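Local coordinates for protein putidaredoxin reductase (Pseudomonas putida, PDB 1Q1R) that probably passes electrons from NADH through its bound FAD to the iron-sulfur protein putidaredoxin, which supplies the cytochrome P450cam monooxygenase, at residues 272-286 / 298-312. Numbering follows the deposited sequence.
Sequences MQTSDPLIMAVGDCA and RIESVPNALEQARKI. With FAD (flavin-adenine dinucleotide), chain C.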
# COMPACT_ATOMS: atom_id res chain seq x y z
N MET A 272 5.17 5.65 18.61
CA MET A 272 5.38 4.45 17.81
C MET A 272 5.45 3.17 18.64
O MET A 272 5.62 2.08 18.09
CB MET A 272 6.65 4.59 16.97
CG MET A 272 6.72 5.84 16.09
SD MET A 272 5.25 6.09 15.07
CE MET A 272 5.51 4.86 13.76
N GLN A 273 5.30 3.31 19.95
CA GLN A 273 5.37 2.16 20.86
C GLN A 273 4.08 1.34 20.91
O GLN A 273 2.98 1.88 20.79
CB GLN A 273 5.69 2.63 22.28
CG GLN A 273 6.95 3.46 22.41
CD GLN A 273 7.11 4.04 23.80
OE1 GLN A 273 7.23 3.31 24.78
NE2 GLN A 273 7.10 5.36 23.89
N THR A 274 4.23 0.03 21.09
CA THR A 274 3.08 -0.86 21.20
C THR A 274 2.74 -0.92 22.69
O THR A 274 3.23 -0.10 23.47
CB THR A 274 3.42 -2.28 20.73
OG1 THR A 274 4.40 -2.85 21.62
CG2 THR A 274 3.98 -2.27 19.32
N SER A 275 1.93 -1.89 23.09
CA SER A 275 1.57 -2.04 24.50
C SER A 275 2.85 -2.18 25.32
O SER A 275 2.87 -1.87 26.51
CB SER A 275 0.70 -3.28 24.69
OG SER A 275 -0.40 -3.28 23.81
N ASP A 276 3.90 -2.65 24.66
CA ASP A 276 5.20 -2.84 25.30
C ASP A 276 6.15 -1.72 24.88
O ASP A 276 6.43 -1.55 23.69
CB ASP A 276 5.78 -4.21 24.92
CG ASP A 276 7.13 -4.48 25.56
OD1 ASP A 276 7.48 -5.68 25.72
OD2 ASP A 276 7.84 -3.52 25.90
N PRO A 277 6.65 -0.95 25.85
CA PRO A 277 7.57 0.17 25.68
C PRO A 277 8.77 -0.06 24.77
O PRO A 277 9.12 0.80 23.96
CB PRO A 277 8.01 0.47 27.11
CG PRO A 277 6.79 0.14 27.90
CD PRO A 277 6.35 -1.16 27.28
N LEU A 278 9.40 -1.23 24.89
CA LEU A 278 10.57 -1.54 24.08
C LEU A 278 10.22 -2.07 22.69
O LEU A 278 11.11 -2.30 21.87
CB LEU A 278 11.47 -2.55 24.80
CG LEU A 278 11.89 -2.30 26.26
CD1 LEU A 278 12.46 -0.90 26.42
CD2 LEU A 278 10.70 -2.49 27.17
N ILE A 279 8.94 -2.27 22.42
CA ILE A 279 8.50 -2.79 21.12
C ILE A 279 7.67 -1.78 20.33
O ILE A 279 6.65 -1.28 20.82
CB ILE A 279 7.65 -4.08 21.28
CG1 ILE A 279 8.41 -5.12 22.10
CG2 ILE A 279 7.31 -4.64 19.90
CD1 ILE A 279 7.58 -6.35 22.44
N MET A 280 8.11 -1.48 19.12
CA MET A 280 7.40 -0.55 18.25
C MET A 280 6.89 -1.28 17.01
O MET A 280 7.32 -2.40 16.73
CB MET A 280 8.34 0.59 17.82
CG MET A 280 8.94 1.39 18.96
SD MET A 280 10.05 2.72 18.41
CE MET A 280 11.41 1.81 17.86
N ALA A 281 5.96 -0.66 16.29
CA ALA A 281 5.41 -1.24 15.06
C ALA A 281 5.50 -0.16 13.99
O ALA A 281 5.49 1.03 14.31
CB ALA A 281 3.97 -1.67 15.27
N VAL A 282 5.56 -0.56 12.72
CA VAL A 282 5.70 0.41 11.64
C VAL A 282 5.26 -0.15 10.28
O VAL A 282 5.41 -1.34 10.02
CB VAL A 282 7.18 0.86 11.54
CG1 VAL A 282 8.06 -0.33 11.22
CG2 VAL A 282 7.35 1.95 10.49
N GLY A 283 4.72 0.72 9.43
CA GLY A 283 4.30 0.30 8.10
C GLY A 283 2.87 -0.20 7.96
O GLY A 283 1.99 0.18 8.72
N ASP A 284 2.66 -1.07 6.97
CA ASP A 284 1.35 -1.65 6.69
C ASP A 284 0.71 -2.32 7.90
O ASP A 284 -0.51 -2.39 7.99
CB ASP A 284 1.46 -2.69 5.57
CG ASP A 284 1.74 -2.08 4.20
OD1 ASP A 284 2.07 -0.88 4.12
OD2 ASP A 284 1.62 -2.82 3.20
N CYS A 285 1.52 -2.82 8.82
CA CYS A 285 1.01 -3.54 9.99
C CYS A 285 0.61 -2.66 11.16
O CYS A 285 0.01 -3.15 12.12
CB CYS A 285 2.04 -4.55 10.49
SG CYS A 285 3.39 -3.82 11.45
N ALA A 286 0.92 -1.37 11.10
CA ALA A 286 0.64 -0.48 12.21
C ALA A 286 -0.67 0.30 12.20
O ALA A 286 -0.99 0.99 11.23
CB ALA A 286 1.81 0.50 12.38
N ARG A 298 -5.04 2.48 9.79
CA ARG A 298 -3.91 1.64 9.41
C ARG A 298 -3.74 1.93 7.92
O ARG A 298 -4.65 1.70 7.13
CB ARG A 298 -4.19 0.15 9.63
CG ARG A 298 -2.97 -0.73 9.28
CD ARG A 298 -3.13 -2.18 9.72
NE ARG A 298 -4.25 -2.82 9.05
CZ ARG A 298 -4.26 -3.16 7.77
NH1 ARG A 298 -3.19 -2.93 7.01
NH2 ARG A 298 -5.33 -3.72 7.24
N ILE A 299 -2.58 2.45 7.54
CA ILE A 299 -2.36 2.81 6.15
C ILE A 299 -1.35 1.93 5.43
O ILE A 299 -0.28 1.62 5.97
CB ILE A 299 -1.93 4.29 6.05
CG1 ILE A 299 -3.01 5.18 6.67
CG2 ILE A 299 -1.69 4.68 4.59
CD1 ILE A 299 -2.76 6.65 6.52
N GLU A 300 -1.69 1.54 4.21
CA GLU A 300 -0.83 0.70 3.39
C GLU A 300 -0.30 1.53 2.22
O GLU A 300 -0.91 1.57 1.16
CB GLU A 300 -1.63 -0.50 2.85
CG GLU A 300 -2.06 -1.50 3.92
CD GLU A 300 -3.19 -2.43 3.47
OE1 GLU A 300 -3.46 -2.51 2.25
OE2 GLU A 300 -3.80 -3.08 4.34
N SER A 301 0.84 2.20 2.42
CA SER A 301 1.41 3.01 1.35
C SER A 301 2.90 3.25 1.56
O SER A 301 3.42 3.09 2.67
CB SER A 301 0.72 4.38 1.27
OG SER A 301 1.25 5.27 2.24
N VAL A 302 3.58 3.64 0.49
CA VAL A 302 5.00 3.92 0.58
C VAL A 302 5.21 5.17 1.44
O VAL A 302 6.01 5.17 2.37
CB VAL A 302 5.62 4.14 -0.82
CG1 VAL A 302 6.98 4.82 -0.70
CG2 VAL A 302 5.77 2.80 -1.53
N PRO A 303 4.48 6.26 1.14
CA PRO A 303 4.68 7.47 1.96
C PRO A 303 4.47 7.19 3.45
O PRO A 303 5.22 7.69 4.29
CB PRO A 303 3.64 8.44 1.39
CG PRO A 303 3.59 8.03 -0.07
CD PRO A 303 3.54 6.52 0.04
N ASN A 304 3.47 6.38 3.77
CA ASN A 304 3.19 6.06 5.16
C ASN A 304 4.36 5.32 5.80
O ASN A 304 4.77 5.62 6.93
CB ASN A 304 1.91 5.23 5.28
CG ASN A 304 1.58 4.87 6.71
OD1 ASN A 304 1.60 3.70 7.10
ND2 ASN A 304 1.29 5.89 7.52
N ALA A 305 4.92 4.35 5.08
CA ALA A 305 6.04 3.58 5.60
C ALA A 305 7.25 4.49 5.82
O ALA A 305 7.94 4.38 6.83
CB ALA A 305 6.41 2.45 4.64
N LEU A 306 7.51 5.38 4.87
CA LEU A 306 8.64 6.28 4.98
C LEU A 306 8.48 7.21 6.19
O LEU A 306 9.39 7.34 7.01
CB LEU A 306 8.79 7.11 3.70
CG LEU A 306 9.09 6.30 2.42
CD1 LEU A 306 9.11 7.22 1.20
CD2 LEU A 306 10.44 5.61 2.58
N GLU A 307 7.31 7.84 6.29
CA GLU A 307 7.04 8.76 7.39
C GLU A 307 7.18 8.06 8.74
O GLU A 307 7.90 8.53 9.62
CB GLU A 307 5.63 9.35 7.25
CG GLU A 307 5.17 10.19 8.44
CD GLU A 307 3.83 10.85 8.21
OE1 GLU A 307 2.93 10.22 7.62
OE2 GLU A 307 3.65 12.01 8.64
N GLN A 308 6.51 6.92 8.90
CA GLN A 308 6.58 6.18 10.15
C GLN A 308 7.99 5.68 10.46
O GLN A 308 8.44 5.73 11.60
CB GLN A 308 5.59 5.00 10.13
CG GLN A 308 4.14 5.44 10.14
CD GLN A 308 3.16 4.30 10.39
OE1 GLN A 308 1.95 4.50 10.35
NE2 GLN A 308 3.68 3.11 10.65
N ALA A 309 8.68 5.19 9.44
CA ALA A 309 10.04 4.68 9.63
C ALA A 309 10.99 5.80 10.05
O ALA A 309 11.89 5.59 10.87
CB ALA A 309 10.53 4.02 8.35
N ARG A 310 10.80 6.99 9.49
CA ARG A 310 11.66 8.12 9.83
C ARG A 310 11.37 8.61 11.25
O ARG A 310 12.28 9.05 11.95
CB ARG A 310 11.47 9.23 8.80
CG ARG A 310 12.24 8.94 7.51
CD ARG A 310 11.69 9.64 6.28
NE ARG A 310 12.41 9.19 5.09
CZ ARG A 310 12.07 9.49 3.84
NH1 ARG A 310 11.01 10.25 3.60
NH2 ARG A 310 12.80 9.03 2.83
N LYS A 311 10.12 8.52 11.67
CA LYS A 311 9.73 8.95 13.00
C LYS A 311 10.37 8.03 14.05
O LYS A 311 10.86 8.50 15.08
CB LYS A 311 8.20 8.92 13.13
CG LYS A 311 7.67 9.44 14.46
CD LYS A 311 6.15 9.46 14.47
CE LYS A 311 5.60 9.98 15.79
NZ LYS A 311 4.11 10.03 15.81
N ILE A 312 10.36 6.73 13.78
CA ILE A 312 10.95 5.76 14.69
C ILE A 312 12.45 6.01 14.84
O ILE A 312 12.98 6.03 15.95
CB ILE A 312 10.74 4.31 14.20
CG1 ILE A 312 9.28 3.90 14.42
CG2 ILE A 312 11.69 3.36 14.91
CD1 ILE A 312 8.97 2.46 14.04
PA FAD C . 5.88 -5.55 3.63
O1A FAD C . 4.82 -6.59 3.61
O2A FAD C . 6.36 -5.01 2.34
O5B FAD C . 7.15 -6.09 4.44
C5B FAD C . 7.00 -6.91 5.61
C4B FAD C . 8.02 -8.06 5.53
O4B FAD C . 8.17 -8.69 6.85
C3B FAD C . 7.52 -9.18 4.60
O3B FAD C . 8.64 -9.73 3.88
C2B FAD C . 6.99 -10.21 5.55
O2B FAD C . 7.05 -11.52 4.97
C1B FAD C . 7.98 -10.11 6.69
N9A FAD C . 7.54 -10.77 7.95
C8A FAD C . 6.31 -10.74 8.50
N7A FAD C . 6.31 -11.48 9.61
C5A FAD C . 7.53 -11.98 9.77
C6A FAD C . 8.12 -12.81 10.73
N6A FAD C . 7.40 -13.28 11.74
N1A FAD C . 9.43 -13.15 10.60
C2A FAD C . 10.16 -12.70 9.57
N3A FAD C . 9.61 -11.90 8.64
C4A FAD C . 8.31 -11.53 8.72
N1 FAD C . 2.20 2.09 -2.20
C2 FAD C . 2.21 3.39 -2.71
O2 FAD C . 2.29 4.35 -1.94
N3 FAD C . 2.15 3.59 -4.10
C4 FAD C . 2.08 2.48 -4.97
O4 FAD C . 2.07 2.66 -6.19
C4X FAD C . 2.07 1.17 -4.45
N5 FAD C . 2.06 0.09 -5.29
C5X FAD C . 2.12 -1.19 -4.82
C6 FAD C . 2.14 -2.28 -5.72
C7 FAD C . 2.23 -3.60 -5.24
C7M FAD C . 2.21 -4.77 -6.24
C8 FAD C . 2.31 -3.84 -3.84
C8M FAD C . 2.43 -5.27 -3.28
C9 FAD C . 2.29 -2.76 -2.95
C9A FAD C . 2.20 -1.43 -3.43
N10 FAD C . 2.19 -0.32 -2.54
C10 FAD C . 2.14 0.98 -3.06
C1' FAD C . 2.24 -0.54 -1.06
C2' FAD C . 3.65 -0.28 -0.52
O2' FAD C . 4.59 -0.99 -1.33
C3' FAD C . 3.76 -0.73 0.95
O3' FAD C . 2.74 -0.08 1.72
C4' FAD C . 5.14 -0.36 1.52
O4' FAD C . 6.16 -1.00 0.74
C5' FAD C . 5.30 -0.79 2.99
O5' FAD C . 5.39 -2.22 3.13
P FAD C . 5.86 -2.82 4.56
O1P FAD C . 7.33 -2.82 4.60
O2P FAD C . 5.13 -2.09 5.62
O3P FAD C . 5.29 -4.35 4.54
O HOH W 1 -0.22 2.15 9.02
O HOH W 2 2.78 1.65 5.15
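Ile312 reaches from helix 302-316 into a groove between Met272, Met280 and Val282. CG1 lies against Met272 CG, the two side chains crossing at about a right angle; CG2 comes within 3.3 Å of Met280 CE, and CD1 within 3.5 Å of Val282 CB, both tighter than ordinary carbon contacts. A chi1 of 61° puts Val282 CG2 anti to the backbone N and 3.5 Å from Gln308 CB, the two side chains running past each other in opposite directions. Met272, bent at chi2 and chi3, lays its SD on Lys311 CD (3.5 Å), while the ammonium group of Lys311 goes on to Glu270 O.

Against this close-packed cluster stands a looser, water-bridged end, where Arg298 and Glu300 are partly exposed. Arg298 NH1 gives to Asp284 O at 2.9 Å, close to the guanidinium plane, with an N-H...O angle of 156°. Glu300 OE2 receives the same NH1 through its anti lone pair, in a salt bridge. Two waters span the segments, one accepting from Ile299 N with Gly283 O and Ala286 O in reach, the other between Asp284 OD1 and Ser301 O.

On the cofactor side, Gly283, at positive phi, brings its CA close to FAD O2P with no side chain between. Asp284 N donates to O2P (3.0 Å, 167°) and its OD1 accepts from ribityl O3' (2.6 Å), while OD2 pairs with Arg134. Val302 N, in the first helical turn, donates to flavin O2 at 2.8 Å. A Gly-Asp segment after an outer strand of the parallel sheet, holding pyrophosphate and ribityl, with a helix start at the flavin, is characteristic of the FAD domain of the glutathione reductase fold.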